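PDB 5NTD: leucyl aminopeptidase from Trypanosoma brucei brucei, which probably removes N-terminal amino acids such as leucine from peptides as a hexameric M17 metallopeptidase, here holding manganese ions and the inhibitor bestatin. Local coordinates for residues V78-V88 and F99-P108; S205-D214 and N504-A512. One frame throughout, in Å; residues are numbered along the deposited sequence.

Interaction 1. Residues V78-V88 and F99-P108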
ATOM      1  N   VAL G  78      20.655 -29.157 -32.054  1.00 39.18           N
ATOM      2  CA  VAL G  78      19.455 -28.685 -31.344  1.00 39.62           C
ATOM      3  C   VAL G  78      19.570 -29.006 -29.846  1.00 41.20           C
ATOM      4  O   VAL G  78      20.080 -30.055 -29.441  1.00 42.56           O
ATOM      5  CB  VAL G  78      18.138 -29.246 -31.920  1.00 37.71           C
ATOM      6  CG1 VAL G  78      18.000 -30.732 -31.638  1.00 38.49           C
ATOM      7  CG2 VAL G  78      16.933 -28.488 -31.379  1.00 37.17           C
ATOM      8  N   LYS G  79      19.134 -28.049 -29.045  1.00 41.18           N
ATOM      9  CA  LYS G  79      19.095 -28.181 -27.578  1.00 41.66           C
ATOM     10  C   LYS G  79      17.705 -28.707 -27.141  1.00 37.68           C
ATOM     11  O   LYS G  79      16.696 -28.434 -27.772  1.00 34.28           O
ATOM     12  CB  LYS G  79      19.442 -26.843 -26.903  1.00 46.54           C
ATOM     13  CG  LYS G  79      20.902 -26.411 -27.093  1.00 49.88           C
ATOM     14  CD  LYS G  79      21.217 -25.091 -26.368  1.00 56.81           C
ATOM     15  CE  LYS G  79      20.587 -23.852 -27.016  1.00 58.38           C
ATOM     16  NZ  LYS G  79      21.607 -22.972 -27.645  1.00 60.09           N
ATOM     17  N   GLU G  80      17.690 -29.463 -26.056  1.00 35.97           N
ATOM     18  CA  GLU G  80      16.432 -29.951 -25.450  1.00 35.77           C
ATOM     19  C   GLU G  80      15.507 -28.778 -25.105  1.00 34.31           C
ATOM     20  O   GLU G  80      15.928 -27.786 -24.568  1.00 33.03           O
ATOM     21  CB  GLU G  80      16.704 -30.746 -24.189  1.00 37.55           C
ATOM     22  CG  GLU G  80      15.448 -31.315 -23.566  1.00 39.88           C
ATOM     23  CD  GLU G  80      15.723 -32.123 -22.299  1.00 42.35           C
ATOM     24  OE1 GLU G  80      14.975 -31.807 -21.435  1.00 43.56           O
ATOM     25  OE2 GLU G  80      16.627 -33.006 -22.101  1.00 44.17           O
ATOM     26  N   GLY G  81      14.281 -28.865 -25.565  1.00 33.27           N
ATOM     27  CA  GLY G  81      13.335 -27.751 -25.468  1.00 31.02           C
ATOM     28  C   GLY G  81      13.559 -26.592 -26.409  1.00 31.00           C
ATOM     29  O   GLY G  81      12.831 -25.602 -26.384  1.00 31.16           O
ATOM     30  N   GLY G  82      14.544 -26.722 -27.282  1.00 32.05           N
ATOM     31  CA  GLY G  82      14.877 -25.675 -28.276  1.00 31.33           C
ATOM     32  C   GLY G  82      14.653 -26.102 -29.729  1.00 33.25           C
ATOM     33  O   GLY G  82      14.268 -27.241 -30.027  1.00 32.25           O
ATOM     34  N   THR G  83      14.859 -25.149 -30.625  1.00 33.22           N
ATOM     35  CA  THR G  83      14.769 -25.384 -32.052  1.00 32.29           C
ATOM     36  C   THR G  83      16.106 -25.100 -32.747  1.00 33.21           C
ATOM     37  O   THR G  83      16.971 -24.423 -32.208  1.00 32.36           O
ATOM     38  CB  THR G  83      13.679 -24.550 -32.735  1.00 32.30           C
ATOM     39  OG1 THR G  83      13.976 -23.163 -32.600  1.00 32.37           O
ATOM     40  CG2 THR G  83      12.321 -24.832 -32.163  1.00 32.33           C
ATOM     41  N   TYR G  84      16.219 -25.617 -33.966  1.00 32.65           N
ATOM     42  CA  TYR G  84      17.397 -25.420 -34.825  1.00 32.13           C
ATOM     43  C   TYR G  84      16.979 -25.587 -36.263  1.00 31.85           C
ATOM     44  O   TYR G  84      16.408 -26.592 -36.649  1.00 33.81           O
ATOM     45  CB  TYR G  84      18.507 -26.397 -34.511  1.00 33.94           C
ATOM     46  CG  TYR G  84      19.877 -25.917 -34.955  1.00 36.19           C
ATOM     47  CD1 TYR G  84      20.368 -26.182 -36.248  1.00 35.41           C
ATOM     48  CD2 TYR G  84      20.706 -25.216 -34.076  1.00 36.35           C
ATOM     49  CE1 TYR G  84      21.641 -25.758 -36.640  1.00 34.77           C
ATOM     50  CE2 TYR G  84      21.978 -24.798 -34.460  1.00 35.93           C
ATOM     51  CZ  TYR G  84      22.451 -25.082 -35.741  1.00 35.61           C
ATOM     52  OH  TYR G  84      23.697 -24.620 -36.106  1.00 34.09           O
ATOM     53  N   GLY G  85      17.256 -24.570 -37.044  1.00 31.39           N
ATOM     54  CA  GLY G  85      16.810 -24.481 -38.442  1.00 31.28           C
ATOM     55  C   GLY G  85      17.977 -24.585 -39.425  1.00 31.56           C
ATOM     56  O   GLY G  85      19.081 -24.058 -39.202  1.00 29.15           O
ATOM     57  N   VAL G  86      17.707 -25.290 -40.508  1.00 32.15           N
ATOM     58  CA  VAL G  86      18.676 -25.436 -41.632  1.00 32.08           C
ATOM     59  C   VAL G  86      17.980 -25.307 -42.978  1.00 33.15           C
ATOM     60  O   VAL G  86      16.808 -25.694 -43.146  1.00 31.31           O
ATOM     61  CB  VAL G  86      19.427 -26.763 -41.640  1.00 29.98           C
ATOM     62  CG1 VAL G  86      20.354 -26.852 -40.459  1.00 29.38           C
ATOM     63  CG2 VAL G  86      18.453 -27.923 -41.668  1.00 30.62           C
ATOM     64  N   LEU G  87      18.711 -24.712 -43.912  1.00 33.08           N
ATOM     65  CA  LEU G  87      18.216 -24.597 -45.308  1.00 33.72           C
ATOM     66  C   LEU G  87      18.544 -25.846 -46.080  1.00 33.18           C
ATOM     67  O   LEU G  87      19.617 -26.415 -45.932  1.00 32.44           O
ATOM     68  CB  LEU G  87      18.838 -23.391 -46.036  1.00 33.87           C
ATOM     69  CG  LEU G  87      18.373 -22.011 -45.583  1.00 34.16           C
ATOM     70  CD1 LEU G  87      19.145 -20.998 -46.403  1.00 36.10           C
ATOM     71  CD2 LEU G  87      16.877 -21.789 -45.759  1.00 33.81           C
ATOM     72  N   VAL G  88      17.606 -26.252 -46.901  1.00 34.17           N
ATOM     73  CA  VAL G  88      17.833 -27.337 -47.850  1.00 36.50           C
ATOM     74  C   VAL G  88      17.496 -26.825 -49.254  1.00 40.89           C
ATOM     75  O   VAL G  88      16.360 -26.467 -49.556  1.00 40.59           O
ATOM     76  CB  VAL G  88      16.968 -28.568 -47.545  1.00 37.79           C
ATOM     77  CG1 VAL G  88      17.307 -29.704 -48.489  1.00 38.74           C
ATOM     78  CG2 VAL G  88      17.183 -29.041 -46.111  1.00 39.50           C
ATOM     79  N   PHE G  99      14.901 -22.423 -51.527  1.00 40.47           N
ATOM     80  CA  PHE G  99      15.287 -23.155 -50.330  1.00 36.73           C
ATOM     81  C   PHE G  99      14.070 -23.503 -49.504  1.00 37.08           C
ATOM     82  O   PHE G  99      13.076 -22.771 -49.482  1.00 36.85           O
ATOM     83  CB  PHE G  99      16.182 -22.330 -49.499  1.00 36.35           C
ATOM     84  CG  PHE G  99      17.419 -21.943 -50.175  1.00 35.38           C
ATOM     85  CD1 PHE G  99      17.458 -20.809 -50.978  1.00 37.18           C
ATOM     86  CD2 PHE G  99      18.589 -22.640 -49.940  1.00 37.93           C
ATOM     87  CE1 PHE G  99      18.652 -20.393 -51.559  1.00 37.85           C
ATOM     88  CE2 PHE G  99      19.802 -22.237 -50.519  1.00 38.81           C
ATOM     89  CZ  PHE G  99      19.825 -21.110 -51.328  1.00 38.56           C
ATOM     90  N   VAL G 100      14.151 -24.658 -48.869  1.00 35.92           N
ATOM     91  CA  VAL G 100      13.175 -25.053 -47.840  1.00 34.02           C
ATOM     92  C   VAL G 100      13.890 -24.977 -46.503  1.00 31.85           C
ATOM     93  O   VAL G 100      15.028 -25.463 -46.346  1.00 30.99           O
ATOM     94  CB  VAL G 100      12.666 -26.481 -48.018  1.00 33.56           C
ATOM     95  CG1 VAL G 100      11.914 -26.920 -46.777  1.00 33.28           C
ATOM     96  CG2 VAL G 100      11.756 -26.556 -49.221  1.00 33.88           C
ATOM     97  N   ARG G 101      13.241 -24.312 -45.570  1.00 30.05           N
ATOM     98  CA  ARG G 101      13.786 -24.211 -44.208  1.00 29.18           C
ATOM     99  C   ARG G 101      13.191 -25.366 -43.430  1.00 28.42           C
ATOM    100  O   ARG G 101      11.978 -25.539 -43.414  1.00 29.15           O
ATOM    101  CB  ARG G 101      13.431 -22.882 -43.547  1.00 27.44           C
ATOM    102  CG  ARG G 101      14.051 -22.667 -42.180  1.00 27.66           C
ATOM    103  CD  ARG G 101      15.571 -22.566 -42.214  1.00 28.23           C
ATOM    104  NE  ARG G 101      16.121 -21.859 -41.068  1.00 29.60           N
ATOM    105  CZ  ARG G 101      17.415 -21.587 -40.873  1.00 31.42           C
ATOM    106  NH1 ARG G 101      18.340 -21.986 -41.722  1.00 31.41           N
ATOM    107  NH2 ARG G 101      17.787 -20.908 -39.798  1.00 33.26           N
ATOM    108  N   VAL G 102      14.057 -26.123 -42.792  1.00 27.36           N
ATOM    109  CA  VAL G 102      13.646 -27.236 -41.940  1.00 27.51           C
ATOM    110  C   VAL G 102      14.011 -26.915 -40.508  1.00 27.54           C
ATOM    111  O   VAL G 102      15.181 -26.710 -40.208  1.00 26.91           O
ATOM    112  CB  VAL G 102      14.338 -28.572 -42.316  1.00 27.66           C
ATOM    113  CG1 VAL G 102      13.917 -29.688 -41.371  1.00 27.49           C
ATOM    114  CG2 VAL G 102      13.973 -28.963 -43.732  1.00 28.51           C
ATOM    115  N   VAL G 103      12.993 -26.855 -39.651  1.00 27.87           N
ATOM    116  CA  VAL G 103      13.197 -26.510 -38.227  1.00 28.40           C
ATOM    117  C   VAL G 103      12.979 -27.718 -37.386  1.00 28.21           C
ATOM    118  O   VAL G 103      11.900 -28.286 -37.365  1.00 29.52           O
ATOM    119  CB  VAL G 103      12.250 -25.403 -37.732  1.00 29.53           C
ATOM    120  CG1 VAL G 103      12.528 -25.064 -36.273  1.00 29.11           C
ATOM    121  CG2 VAL G 103      12.414 -24.154 -38.587  1.00 29.49           C
ATOM    122  N   VAL G 104      14.047 -28.127 -36.736  1.00 28.96           N
ATOM    123  CA  VAL G 104      14.013 -29.297 -35.842  1.00 29.24           C
ATOM    124  C   VAL G 104      13.757 -28.793 -34.398  1.00 29.15           C
ATOM    125  O   VAL G 104      14.360 -27.800 -33.984  1.00 28.11           O
ATOM    126  CB  VAL G 104      15.332 -30.067 -35.866  1.00 29.28           C
ATOM    127  CG1 VAL G 104      15.315 -31.206 -34.882  1.00 29.54           C
ATOM    128  CG2 VAL G 104      15.599 -30.600 -37.256  1.00 30.88           C
ATOM    129  N   GLY G 105      12.905 -29.509 -33.675  1.00 26.38           N
ATOM    130  CA  GLY G 105      12.637 -29.228 -32.263  1.00 27.34           C
ATOM    131  C   GLY G 105      12.681 -30.459 -31.412  1.00 27.22           C
ATOM    132  O   GLY G 105      12.078 -31.459 -31.752  1.00 29.62           O
ATOM    133  N   GLU G 106      13.422 -30.377 -30.321  1.00 28.35           N
ATOM    134  CA  GLU G 106      13.617 -31.511 -29.411  1.00 29.92           C
ATOM    135  C   GLU G 106      12.684 -31.396 -28.199  1.00 29.62           C
ATOM    136  O   GLU G 106      12.791 -30.482 -27.384  1.00 28.56           O
ATOM    137  CB  GLU G 106      15.088 -31.672 -28.955  1.00 31.05           C
ATOM    138  CG  GLU G 106      15.352 -32.955 -28.164  1.00 31.99           C
ATOM    139  CD  GLU G 106      16.784 -33.064 -27.659  1.00 34.46           C
ATOM    140  OE1 GLU G 106      17.716 -32.826 -28.447  1.00 36.41           O
ATOM    141  OE2 GLU G 106      16.981 -33.387 -26.450  1.00 36.44           O
ATOM    142  N   VAL G 107      11.836 -32.395 -28.072  1.00 29.70           N
ATOM    143  CA  VAL G 107      10.917 -32.543 -26.923  1.00 30.35           C
ATOM    144  C   VAL G 107      11.604 -33.313 -25.786  1.00 31.45           C
ATOM    145  O   VAL G 107      12.149 -34.388 -26.016  1.00 35.33           O
ATOM    146  CB  VAL G 107       9.647 -33.309 -27.322  1.00 29.33           C
ATOM    147  CG1 VAL G 107       8.654 -33.356 -26.172  1.00 29.10           C
ATOM    148  CG2 VAL G 107       9.016 -32.668 -28.546  1.00 28.14           C
ATOM    149  N   PRO G 108      11.584 -32.785 -24.549  1.00 31.75           N
ATOM    150  CA  PRO G 108      12.097 -33.587 -23.441  1.00 32.16           C
ATOM    151  C   PRO G 108      11.304 -34.867 -23.193  1.00 32.91           C
ATOM    152  O   PRO G 108      10.126 -34.968 -23.531  1.00 34.23           O
ATOM    153  CB  PRO G 108      11.985 -32.658 -22.245  1.00 30.63           C
ATOM    154  CG  PRO G 108      10.869 -31.769 -22.582  1.00 31.70           C
ATOM    155  CD  PRO G 108      10.981 -31.543 -24.071  1.00 31.52           C
TER
HETATM  156  O   HOH W   1      20.317 -32.294 -27.336  1.00 52.43           O

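Interaction 2. Residues S205-D214 and N504-A512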
ATOM      1  N   SER G 205     -12.272 -26.961 -31.472  1.00 25.98           N
ATOM      2  CA  SER G 205     -12.803 -26.567 -30.160  1.00 25.93           C
ATOM      3  C   SER G 205     -11.734 -25.863 -29.298  1.00 26.80           C
ATOM      4  O   SER G 205     -12.023 -24.904 -28.609  1.00 26.29           O
ATOM      5  CB  SER G 205     -13.384 -27.745 -29.419  1.00 26.11           C
ATOM      6  OG  SER G 205     -14.747 -27.934 -29.796  1.00 26.70           O
ATOM      7  N   THR G 206     -10.500 -26.352 -29.349  1.00 26.46           N
ATOM      8  CA  THR G 206      -9.392 -25.688 -28.663  1.00 26.24           C
ATOM      9  C   THR G 206      -9.246 -24.225 -29.143  1.00 27.17           C
ATOM     10  O   THR G 206      -9.095 -23.307 -28.349  1.00 26.05           O
ATOM     11  CB  THR G 206      -8.076 -26.401 -28.916  1.00 27.32           C
ATOM     12  OG1 THR G 206      -8.157 -27.713 -28.369  1.00 27.26           O
ATOM     13  CG2 THR G 206      -6.892 -25.663 -28.247  1.00 28.63           C
ATOM     14  N   GLN G 207      -9.335 -24.049 -30.460  1.00 27.86           N
ATOM     15  CA  GLN G 207      -9.143 -22.743 -31.104  1.00 27.26           C
ATOM     16  C   GLN G 207     -10.336 -21.814 -30.968  1.00 27.83           C
ATOM     17  O   GLN G 207     -10.171 -20.612 -30.812  1.00 28.08           O
ATOM     18  CB  GLN G 207      -8.775 -22.888 -32.551  1.00 26.60           C
ATOM     19  CG  GLN G 207      -7.394 -23.500 -32.704  1.00 27.95           C
ATOM     20  CD  GLN G 207      -6.994 -23.702 -34.152  1.00 28.54           C
ATOM     21  OE1 GLN G 207      -7.852 -23.767 -35.046  1.00 29.49           O
ATOM     22  NE2 GLN G 207      -5.704 -23.833 -34.384  1.00 27.72           N
ATOM     23  N   LEU G 208     -11.534 -22.366 -30.994  1.00 27.77           N
ATOM     24  CA  LEU G 208     -12.738 -21.552 -30.713  1.00 26.50           C
ATOM     25  C   LEU G 208     -12.679 -21.048 -29.263  1.00 25.82           C
ATOM     26  O   LEU G 208     -12.983 -19.908 -28.987  1.00 26.58           O
ATOM     27  CB  LEU G 208     -14.020 -22.343 -30.937  1.00 25.40           C
ATOM     28  CG  LEU G 208     -15.303 -21.613 -30.593  1.00 24.67           C
ATOM     29  CD1 LEU G 208     -15.433 -20.326 -31.384  1.00 24.86           C
ATOM     30  CD2 LEU G 208     -16.507 -22.503 -30.878  1.00 25.52           C
ATOM     31  N   CYS G 209     -12.320 -21.945 -28.364  1.00 26.41           N
ATOM     32  CA  CYS G 209     -12.178 -21.628 -26.938  1.00 26.90           C
ATOM     33  C   CYS G 209     -11.154 -20.509 -26.770  1.00 27.35           C
ATOM     34  O   CYS G 209     -11.409 -19.489 -26.131  1.00 25.81           O
ATOM     35  CB  CYS G 209     -11.762 -22.847 -26.166  1.00 28.05           C
ATOM     36  SG  CYS G 209     -11.661 -22.591 -24.372  1.00 28.67           S
ATOM     37  N   GLN G 210     -10.035 -20.677 -27.454  1.00 27.59           N
ATOM     38  CA  GLN G 210      -8.981 -19.647 -27.498  1.00 28.28           C
ATOM     39  C   GLN G 210      -9.511 -18.311 -27.993  1.00 28.12           C
ATOM     40  O   GLN G 210      -9.233 -17.239 -27.424  1.00 28.45           O
ATOM     41  CB  GLN G 210      -7.832 -20.101 -28.366  1.00 29.36           C
ATOM     42  CG  GLN G 210      -6.590 -19.265 -28.221  1.00 30.58           C
ATOM     43  CD  GLN G 210      -5.607 -19.516 -29.358  1.00 32.37           C
ATOM     44  OE1 GLN G 210      -4.533 -20.061 -29.153  1.00 33.51           O
ATOM     45  NE2 GLN G 210      -5.968 -19.077 -30.558  1.00 32.14           N
ATOM     46  N   ARG G 211     -10.321 -18.375 -29.031  1.00 27.13           N
ATOM     47  CA  ARG G 211     -10.873 -17.162 -29.673  1.00 26.31           C
ATOM     48  C   ARG G 211     -11.751 -16.409 -28.701  1.00 26.06           C
ATOM     49  O   ARG G 211     -11.657 -15.187 -28.561  1.00 26.20           O
ATOM     50  CB  ARG G 211     -11.667 -17.542 -30.919  1.00 26.87           C
ATOM     51  CG  ARG G 211     -12.124 -16.343 -31.744  1.00 27.29           C
ATOM     52  CD  ARG G 211     -12.812 -16.755 -33.052  1.00 27.53           C
ATOM     53  NE  ARG G 211     -13.222 -15.566 -33.771  1.00 27.13           N
ATOM     54  CZ  ARG G 211     -12.389 -14.758 -34.431  1.00 27.38           C
ATOM     55  NH1 ARG G 211     -11.095 -15.040 -34.545  1.00 25.85           N
ATOM     56  NH2 ARG G 211     -12.869 -13.631 -34.976  1.00 28.04           N
ATOM     57  N   LEU G 212     -12.636 -17.142 -28.056  1.00 25.24           N
ATOM     58  CA  LEU G 212     -13.613 -16.549 -27.133  1.00 25.75           C
ATOM     59  C   LEU G 212     -12.886 -15.877 -25.935  1.00 27.38           C
ATOM     60  O   LEU G 212     -13.245 -14.794 -25.496  1.00 28.08           O
ATOM     61  CB  LEU G 212     -14.608 -17.580 -26.636  1.00 25.73           C
ATOM     62  CG  LEU G 212     -15.529 -18.203 -27.710  1.00 25.88           C
ATOM     63  CD1 LEU G 212     -16.216 -19.407 -27.153  1.00 25.58           C
ATOM     64  CD2 LEU G 212     -16.560 -17.207 -28.213  1.00 26.00           C
ATOM     65  N   VAL G 213     -11.863 -16.556 -25.448  1.00 27.70           N
ATOM     66  CA  VAL G 213     -11.110 -16.094 -24.282  1.00 28.83           C
ATOM     67  C   VAL G 213     -10.245 -14.867 -24.628  1.00 27.17           C
ATOM     68  O   VAL G 213     -10.276 -13.856 -23.938  1.00 28.60           O
ATOM     69  CB  VAL G 213     -10.290 -17.238 -23.669  1.00 28.58           C
ATOM     70  CG1 VAL G 213      -9.442 -16.732 -22.506  1.00 29.20           C
ATOM     71  CG2 VAL G 213     -11.234 -18.303 -23.165  1.00 27.48           C
ATOM     72  N   ASP G 214      -9.540 -14.960 -25.742  1.00 27.12           N
ATOM     73  CA  ASP G 214      -8.719 -13.837 -26.294  1.00 26.11           C
ATOM     74  C   ASP G 214      -9.556 -12.587 -26.553  1.00 27.08           C
ATOM     75  O   ASP G 214      -9.114 -11.479 -26.386  1.00 26.51           O
ATOM     76  CB  ASP G 214      -8.061 -14.203 -27.629  1.00 26.13           C
ATOM     77  CG  ASP G 214      -6.722 -14.910 -27.471  1.00 26.34           C
ATOM     78  OD1 ASP G 214      -6.070 -14.775 -26.415  1.00 24.07           O
ATOM     79  OD2 ASP G 214      -6.369 -15.651 -28.400  1.00 24.96           O
ATOM     80  N   ASN G 504       1.269 -15.326 -24.316  1.00 27.14           N
ATOM     81  CA  ASN G 504       0.715 -15.095 -25.673  1.00 28.11           C
ATOM     82  C   ASN G 504      -0.785 -14.949 -25.750  1.00 27.64           C
ATOM     83  O   ASN G 504      -1.327 -14.666 -26.810  1.00 28.71           O
ATOM     84  CB  ASN G 504       1.147 -16.201 -26.623  1.00 28.10           C
ATOM     85  CG  ASN G 504       2.643 -16.180 -26.874  1.00 28.30           C
ATOM     86  OD1 ASN G 504       3.271 -15.119 -26.922  1.00 29.68           O
ATOM     87  ND2 ASN G 504       3.221 -17.338 -26.999  1.00 28.12           N
ATOM     88  N   GLY G 505      -1.449 -15.153 -24.633  1.00 26.31           N
ATOM     89  CA  GLY G 505      -2.907 -15.051 -24.603  1.00 25.99           C
ATOM     90  C   GLY G 505      -3.546 -16.375 -24.203  1.00 25.26           C
ATOM     91  O   GLY G 505      -2.960 -17.158 -23.492  1.00 23.57           O
ATOM     92  N   ALA G 506      -4.772 -16.590 -24.674  1.00 25.08           N
ATOM     93  CA  ALA G 506      -5.564 -17.756 -24.294  1.00 24.50           C
ATOM     94  C   ALA G 506      -4.901 -19.036 -24.810  1.00 24.27           C
ATOM     95  O   ALA G 506      -4.224 -19.033 -25.820  1.00 24.26           O
ATOM     96  CB  ALA G 506      -6.948 -17.668 -24.813  1.00 24.98           C
ATOM     97  N   THR G 507      -5.060 -20.088 -24.040  1.00 24.11           N
ATOM     98  CA  THR G 507      -4.496 -21.411 -24.350  1.00 23.75           C
ATOM     99  C   THR G 507      -5.527 -22.377 -24.956  1.00 24.54           C
ATOM    100  O   THR G 507      -5.171 -23.413 -25.467  1.00 25.34           O
ATOM    101  CB  THR G 507      -3.934 -22.096 -23.085  1.00 22.32           C
ATOM    102  OG1 THR G 507      -4.956 -22.120 -22.085  1.00 21.68           O
ATOM    103  CG2 THR G 507      -2.753 -21.376 -22.582  1.00 22.86           C
ATOM    104  N   GLY G 508      -6.799 -22.061 -24.799  1.00 25.22           N
ATOM    105  CA  GLY G 508      -7.876 -22.980 -25.147  1.00 25.73           C
ATOM    106  C   GLY G 508      -7.908 -24.212 -24.248  1.00 27.63           C
ATOM    107  O   GLY G 508      -8.390 -25.277 -24.640  1.00 28.04           O
ATOM    108  N   PHE G 509      -7.411 -24.071 -23.034  1.00 26.95           N
ATOM    109  CA  PHE G 509      -7.440 -25.156 -22.028  1.00 26.97           C
ATOM    110  C   PHE G 509      -8.865 -25.436 -21.591  1.00 27.29           C
ATOM    111  O   PHE G 509      -9.625 -24.524 -21.291  1.00 28.20           O
ATOM    112  CB  PHE G 509      -6.598 -24.747 -20.811  1.00 26.94           C
ATOM    113  CG  PHE G 509      -6.506 -25.773 -19.712  1.00 26.81           C
ATOM    114  CD1 PHE G 509      -7.564 -25.979 -18.826  1.00 26.81           C
ATOM    115  CD2 PHE G 509      -5.319 -26.438 -19.482  1.00 26.61           C
ATOM    116  CE1 PHE G 509      -7.446 -26.872 -17.774  1.00 26.10           C
ATOM    117  CE2 PHE G 509      -5.199 -27.335 -18.442  1.00 26.13           C
ATOM    118  CZ  PHE G 509      -6.254 -27.551 -17.589  1.00 26.16           C
ATOM    119  N   GLY G 510      -9.193 -26.707 -21.522  1.00 27.40           N
ATOM    120  CA  GLY G 510     -10.457 -27.171 -20.931  1.00 27.26           C
ATOM    121  C   GLY G 510     -11.253 -28.126 -21.802  1.00 26.55           C
ATOM    122  O   GLY G 510     -11.667 -29.203 -21.338  1.00 29.03           O
ATOM    123  N   PRO G 511     -11.515 -27.751 -23.053  1.00 24.80           N
ATOM    124  CA  PRO G 511     -12.347 -28.613 -23.901  1.00 24.44           C
ATOM    125  C   PRO G 511     -11.801 -30.011 -24.155  1.00 24.04           C
ATOM    126  O   PRO G 511     -12.514 -30.983 -24.004  1.00 24.66           O
ATOM    127  CB  PRO G 511     -12.439 -27.831 -25.202  1.00 24.29           C
ATOM    128  CG  PRO G 511     -12.328 -26.415 -24.760  1.00 24.24           C
ATOM    129  CD  PRO G 511     -11.322 -26.435 -23.655  1.00 24.30           C
ATOM    130  N   ALA G 512     -10.532 -30.108 -24.485  1.00 24.89           N
ATOM    131  CA  ALA G 512      -9.895 -31.412 -24.728  1.00 25.03           C
ATOM    132  C   ALA G 512      -9.886 -32.274 -23.462  1.00 25.91           C
ATOM    133  O   ALA G 512     -10.047 -33.488 -23.512  1.00 25.34           O
ATOM    134  CB  ALA G 512      -8.485 -31.253 -25.252  1.00 25.81           C
TER
HETATM  135  O   HOH W   2      -8.480 -27.917 -25.633  1.00 28.77           O

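Interaction 1. Residues V78-V88 and F99-P108
R101 lays its guanidinium flat over the G85–V86 peptide: CZ sits 3.4 Å from G85 C, under the centre of the plane, with V86 N toward its rim. The chain leaves with CG anti to the backbone N (chi1 -175°) and bends at chi2 (65°), turning the head back over the partner strand. NH1 is badly angled for a bond to G85 O of its own chain; NH2 bonds G85 O of the second subunit. On R101's side of the sheet, L87 CD2 packs against F99 CB at 3.8 Å, and L87 CD1 meets the F99 ring obliquely. The other face carries Y84, V86, V88, V100, V102 and V104, where V88 CG2 touches V102 CG2 at 4.0 Å.

The antiparallel backbones are joined by paired bonds at Y84/V104, V86/V102 and V88/V100; V102 N to V86 O is almost straight (2.8 Å, 176°). Past T83 the pairing runs into the type II turn K79–G82, where G81 N reaches E106 O at 2.9 Å. The extended E106 side chain runs alongside this turn, its carboxylate beside E80 CA, and a water has OE1 and V78 O among more acceptors than it has protons. The E80 and E106 carboxylates come within 4.4 Å (OE2 to OE2), which may raise the proton affinity of either.

This beta hairpin borders the N-terminal domain's mixed sheet: strand 99-107 pairs in parallel with strand 46-52 on its other side, helix 69-77 packs on Y84, V86 and V104 through A74, helix 120-131 packs against T83 and V103, and E133 forms a salt bridge with R101 NE.

Interaction 2. Residues S205-D214 and N504-A512
D214 and A506 make the direct hydrogen bond of this contact: A506 N points at D214 OD1 (2.8 Å, 174°), meeting it on the syn side but 30° out of the carboxylate plane. The other oxygen, OD2, bonds H163 ND1, so the carboxylate is held from two directions.

Among the apolar contacts, V213 CG1 stands 3.5 Å from A506 CB, and C209 CB meets P511 CG. One turn before V213, C209 carries SG anti to its backbone nitrogen (chi1 -176°), which brings the sulfur against G508 CA and P511 CG, both at 3.9 Å. Q210 CG adds van der Waals packing against A506 O, at 3.4 Å, and A506 CB.

G508, with positive phi, comes close enough for a CA-H...O contact to T206 O. A water completes the polar set, accepting hydrogen bonds from T206 OG1 and A512 N and donating one to G508 O (2.8 Å); it ties the helix to the first turn of helix 511-519, for which G510 is the N-cap.

In the catalytic domain, helix 196-214 thus lies against the link from strand 505-506 to helix 511-519, with C321 of helix 314-328 touching both C209 and P511.

How the interactions relate
Interaction 1 precedes interaction 2 along the chain, and the two do not touch: their centres are 27 Å apart and their nearest atoms about 13 Å. They share no sheet. Interaction 1 is local, a hairpin with ten residues between its segments, and it belongs to the N-terminal domain, about 29 Å from the centre of the chain, where it also meets a second subunit. Interaction 2 lies near that centre and joins segments with 289 residues between them, bringing helix 196-214 against a late connection of the catalytic domain. Its V213 side chain is about 10 Å from bound bestatin, so it is close to the active site without lining it.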